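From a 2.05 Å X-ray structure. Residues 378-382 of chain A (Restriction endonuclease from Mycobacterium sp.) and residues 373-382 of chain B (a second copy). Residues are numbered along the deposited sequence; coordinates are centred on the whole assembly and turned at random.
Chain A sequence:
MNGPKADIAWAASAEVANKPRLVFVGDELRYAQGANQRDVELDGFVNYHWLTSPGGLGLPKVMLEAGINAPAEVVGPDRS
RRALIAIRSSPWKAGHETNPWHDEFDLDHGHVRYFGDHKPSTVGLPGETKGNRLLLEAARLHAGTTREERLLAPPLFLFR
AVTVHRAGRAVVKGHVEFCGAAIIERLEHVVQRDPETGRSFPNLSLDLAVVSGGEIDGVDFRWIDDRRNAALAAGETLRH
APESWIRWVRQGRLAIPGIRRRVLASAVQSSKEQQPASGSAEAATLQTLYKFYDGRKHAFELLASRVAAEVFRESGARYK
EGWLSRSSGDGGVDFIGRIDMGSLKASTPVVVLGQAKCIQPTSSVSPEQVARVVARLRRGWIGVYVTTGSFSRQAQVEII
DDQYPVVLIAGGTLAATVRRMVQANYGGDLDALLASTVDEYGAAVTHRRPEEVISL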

# COMPACT_ATOMS: atom_id res chain seq x y z
N ARG A 378 8.06 2.07 5.29
CA ARG A 378 7.51 1.24 6.35
C ARG A 378 6.30 0.51 5.81
O ARG A 378 5.94 0.68 4.64
CB ARG A 378 7.11 2.10 7.55
CG ARG A 378 8.25 2.90 8.15
CD ARG A 378 7.74 3.81 9.26
NE ARG A 378 8.83 4.57 9.87
CZ ARG A 378 8.66 5.48 10.82
NH1 ARG A 378 7.44 5.76 11.27
NH2 ARG A 378 9.70 6.13 11.32
N ARG A 379 5.65 -0.29 6.64
CA ARG A 379 4.42 -0.95 6.23
C ARG A 379 3.30 0.09 6.12
O ARG A 379 3.14 0.94 6.99
CB ARG A 379 4.03 -2.06 7.20
CG ARG A 379 3.99 -1.64 8.65
CD ARG A 379 3.51 -2.77 9.53
NE ARG A 379 3.75 -2.48 10.94
CZ ARG A 379 3.44 -3.30 11.94
NH1 ARG A 379 2.87 -4.47 11.68
NH2 ARG A 379 3.71 -2.96 13.19
N GLY A 380 2.54 0.02 5.03
CA GLY A 380 1.51 0.99 4.76
C GLY A 380 2.04 2.16 3.96
O GLY A 380 1.33 3.12 3.69
N TRP A 381 3.31 2.07 3.58
CA TRP A 381 3.94 3.08 2.74
C TRP A 381 4.29 2.50 1.38
O TRP A 381 4.63 1.32 1.27
CB TRP A 381 5.21 3.62 3.40
CG TRP A 381 4.98 4.48 4.60
CD1 TRP A 381 3.81 4.65 5.28
CD2 TRP A 381 5.95 5.31 5.25
NE1 TRP A 381 3.99 5.53 6.32
CE2 TRP A 381 5.30 5.95 6.33
CE3 TRP A 381 7.30 5.58 5.03
CZ2 TRP A 381 5.95 6.84 7.18
CZ3 TRP A 381 7.95 6.46 5.88
CH2 TRP A 381 7.28 7.08 6.94
N ILE A 382 4.20 3.32 0.35
CA ILE A 382 4.66 2.93 -0.98
C ILE A 382 5.64 3.96 -1.50
O ILE A 382 5.70 5.09 -1.00
CB ILE A 382 3.50 2.77 -1.98
CG1 ILE A 382 2.84 4.13 -2.25
CG2 ILE A 382 2.48 1.76 -1.48
CD1 ILE A 382 1.90 4.12 -3.43
N VAL B 373 -4.56 -9.56 12.33
CA VAL B 373 -4.54 -9.44 10.88
C VAL B 373 -3.42 -8.50 10.46
O VAL B 373 -2.77 -8.71 9.43
CB VAL B 373 -5.87 -8.88 10.35
CG1 VAL B 373 -6.02 -9.19 8.87
CG2 VAL B 373 -7.02 -9.47 11.15
N VAL B 374 -3.19 -7.46 11.26
CA VAL B 374 -2.16 -6.47 10.95
C VAL B 374 -0.75 -7.06 11.04
O VAL B 374 0.12 -6.74 10.24
CB VAL B 374 -2.27 -5.23 11.88
CG1 VAL B 374 -1.14 -4.25 11.61
CG2 VAL B 374 -3.62 -4.55 11.68
N ALA B 375 -0.54 -7.95 12.01
CA ALA B 375 0.77 -8.57 12.24
C ALA B 375 1.26 -9.37 11.03
O ALA B 375 2.46 -9.55 10.84
CB ALA B 375 0.73 -9.45 13.48
N ARG B 376 0.32 -9.85 10.22
CA ARG B 376 0.64 -10.66 9.05
C ARG B 376 1.10 -9.81 7.87
O ARG B 376 1.65 -10.33 6.90
CB ARG B 376 -0.56 -11.50 8.65
CG ARG B 376 -0.91 -12.61 9.63
CD ARG B 376 0.07 -13.76 9.51
NE ARG B 376 0.05 -14.34 8.16
CZ ARG B 376 -0.78 -15.29 7.77
NH1 ARG B 376 -1.67 -15.79 8.62
NH2 ARG B 376 -0.72 -15.76 6.53
N LEU B 377 0.88 -8.50 7.96
CA LEU B 377 1.19 -7.59 6.86
C LEU B 377 2.69 -7.33 6.71
O LEU B 377 3.36 -6.96 7.67
CB LEU B 377 0.45 -6.27 7.03
CG LEU B 377 -1.07 -6.33 6.89
CD1 LEU B 377 -1.69 -4.97 7.18
CD2 LEU B 377 -1.45 -6.81 5.49
N ARG B 378 3.20 -7.52 5.50
CA ARG B 378 4.57 -7.18 5.18
C ARG B 378 4.63 -5.75 4.64
O ARG B 378 3.69 -4.98 4.81
CB ARG B 378 5.14 -8.14 4.13
CG ARG B 378 5.26 -9.58 4.59
CD ARG B 378 5.89 -10.44 3.51
NE ARG B 378 6.04 -11.82 3.93
CZ ARG B 378 6.48 -12.80 3.14
NH1 ARG B 378 6.80 -12.54 1.88
NH2 ARG B 378 6.59 -14.03 3.60
N ARG B 379 5.75 -5.41 4.01
CA ARG B 379 5.89 -4.10 3.38
C ARG B 379 5.18 -4.08 2.04
O ARG B 379 5.34 -4.99 1.23
CB ARG B 379 7.37 -3.75 3.20
N GLY B 380 4.37 -3.05 1.81
CA GLY B 380 3.62 -2.92 0.58
C GLY B 380 2.37 -3.77 0.57
O GLY B 380 1.76 -3.98 -0.48
N TRP B 381 2.00 -4.27 1.74
CA TRP B 381 0.78 -5.04 1.89
C TRP B 381 -0.23 -4.21 2.67
O TRP B 381 0.15 -3.39 3.50
CB TRP B 381 1.04 -6.35 2.65
CG TRP B 381 1.89 -7.33 1.90
CD1 TRP B 381 2.73 -7.08 0.86
CD2 TRP B 381 1.97 -8.74 2.15
NE1 TRP B 381 3.33 -8.24 0.44
CE2 TRP B 381 2.88 -9.27 1.22
CE3 TRP B 381 1.37 -9.60 3.07
CZ2 TRP B 381 3.20 -10.63 1.17
CZ3 TRP B 381 1.68 -10.95 3.03
CH2 TRP B 381 2.59 -11.45 2.09
N ILE B 382 -1.52 -4.42 2.40
CA ILE B 382 -2.55 -3.77 3.19
C ILE B 382 -3.60 -4.75 3.67
O ILE B 382 -3.86 -5.76 3.01
CB ILE B 382 -3.20 -2.57 2.46
CG1 ILE B 382 -3.72 -3.00 1.08
CG2 ILE B 382 -2.22 -1.42 2.33
CD1 ILE B 382 -5.20 -3.29 1.05
O HOH W 1 4.71 -0.86 2.90

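The two copies meet turn against turn, yet no direct hydrogen bond joins the modelled atoms of the two stretches; a single water does the joining. Water 1 donates to Arg A378 O at 2.6 Å and to Trp A381 O at 2.7 Å, and it accepts from Gly B380 N at 2.5 Å. A weak bond from Gly A380 N, at 3.2 Å from the water oxygen, adds to the set. Three of these partners lie in chain A and one in chain B, so the bridge is lopsided although the backbones that frame it are alike.

The spacing leaves room for a bridge, and water 1 fills one of two equal gaps. Gly A380 N lies 4.4 Å from Trp B381 O, and Trp A381 O lies 4.4 Å from Gly B380 N. Both gaps are too long for a direct bond, and in the second the water satisfies both backbone groups at once. The closest pair of CA atoms is Arg A379 CA and Arg B379 CA, 4.5 Å apart, a distance that leaves little room for anything bulky between them.

Each chain presents a type II turn running from residue 378 to residue 381. In chain A it is closed by a hydrogen bond from Trp A381 N to Arg A378 O, 3.2 Å long, and that same carbonyl also receives the water. Glycine suits the third position of both turns. Gly A380 has phi/psi of 90/3, where a CB would jam against the carbonyl oxygen of Arg A379; Gly B380, at 80/13, has the positive phi that favours glycine. In neither case does the other stretch forbid a side chain, since a CB would point away from it. The rule here is one of backbone shape: glycine permits the turn, and the turn brings its amide to the water.

Arg A379 supplies the long-range part of the contact and has the largest area covered, 83 Å² of the 274 Å² buried in total. Its CA-to-CB bond points sideways, and with chi1 at p and chi2 and chi3 at t the chain extends along the neighbouring copy. Arg A379 CB packs 3.8 Å from Arg B378 O near the start of the reach. At its far end, Arg A379 NH1 comes within 3.8 Å of Val B374 O, which lies at the edge of the guanidinium near its plane, and 4.0 Å from Val B374 CG1. The approach is favourable in charge but too long to count as a bond; Val B374 O also accepts from Leu B377 N at 3.0 Å, closing a type I turn. The valine methyl offers a compact apolar surface beside the arginine tip. Arg B379 is modelled only to CB, so its own reach cannot be judged.

The tryptophans serve differently. Trp A381 and Trp B381 are buried, but their CA-to-CB bonds point away from the partner stretch, leaving the backbone to face the interface. The design is spare: glycine turns, one water and one extended arginine.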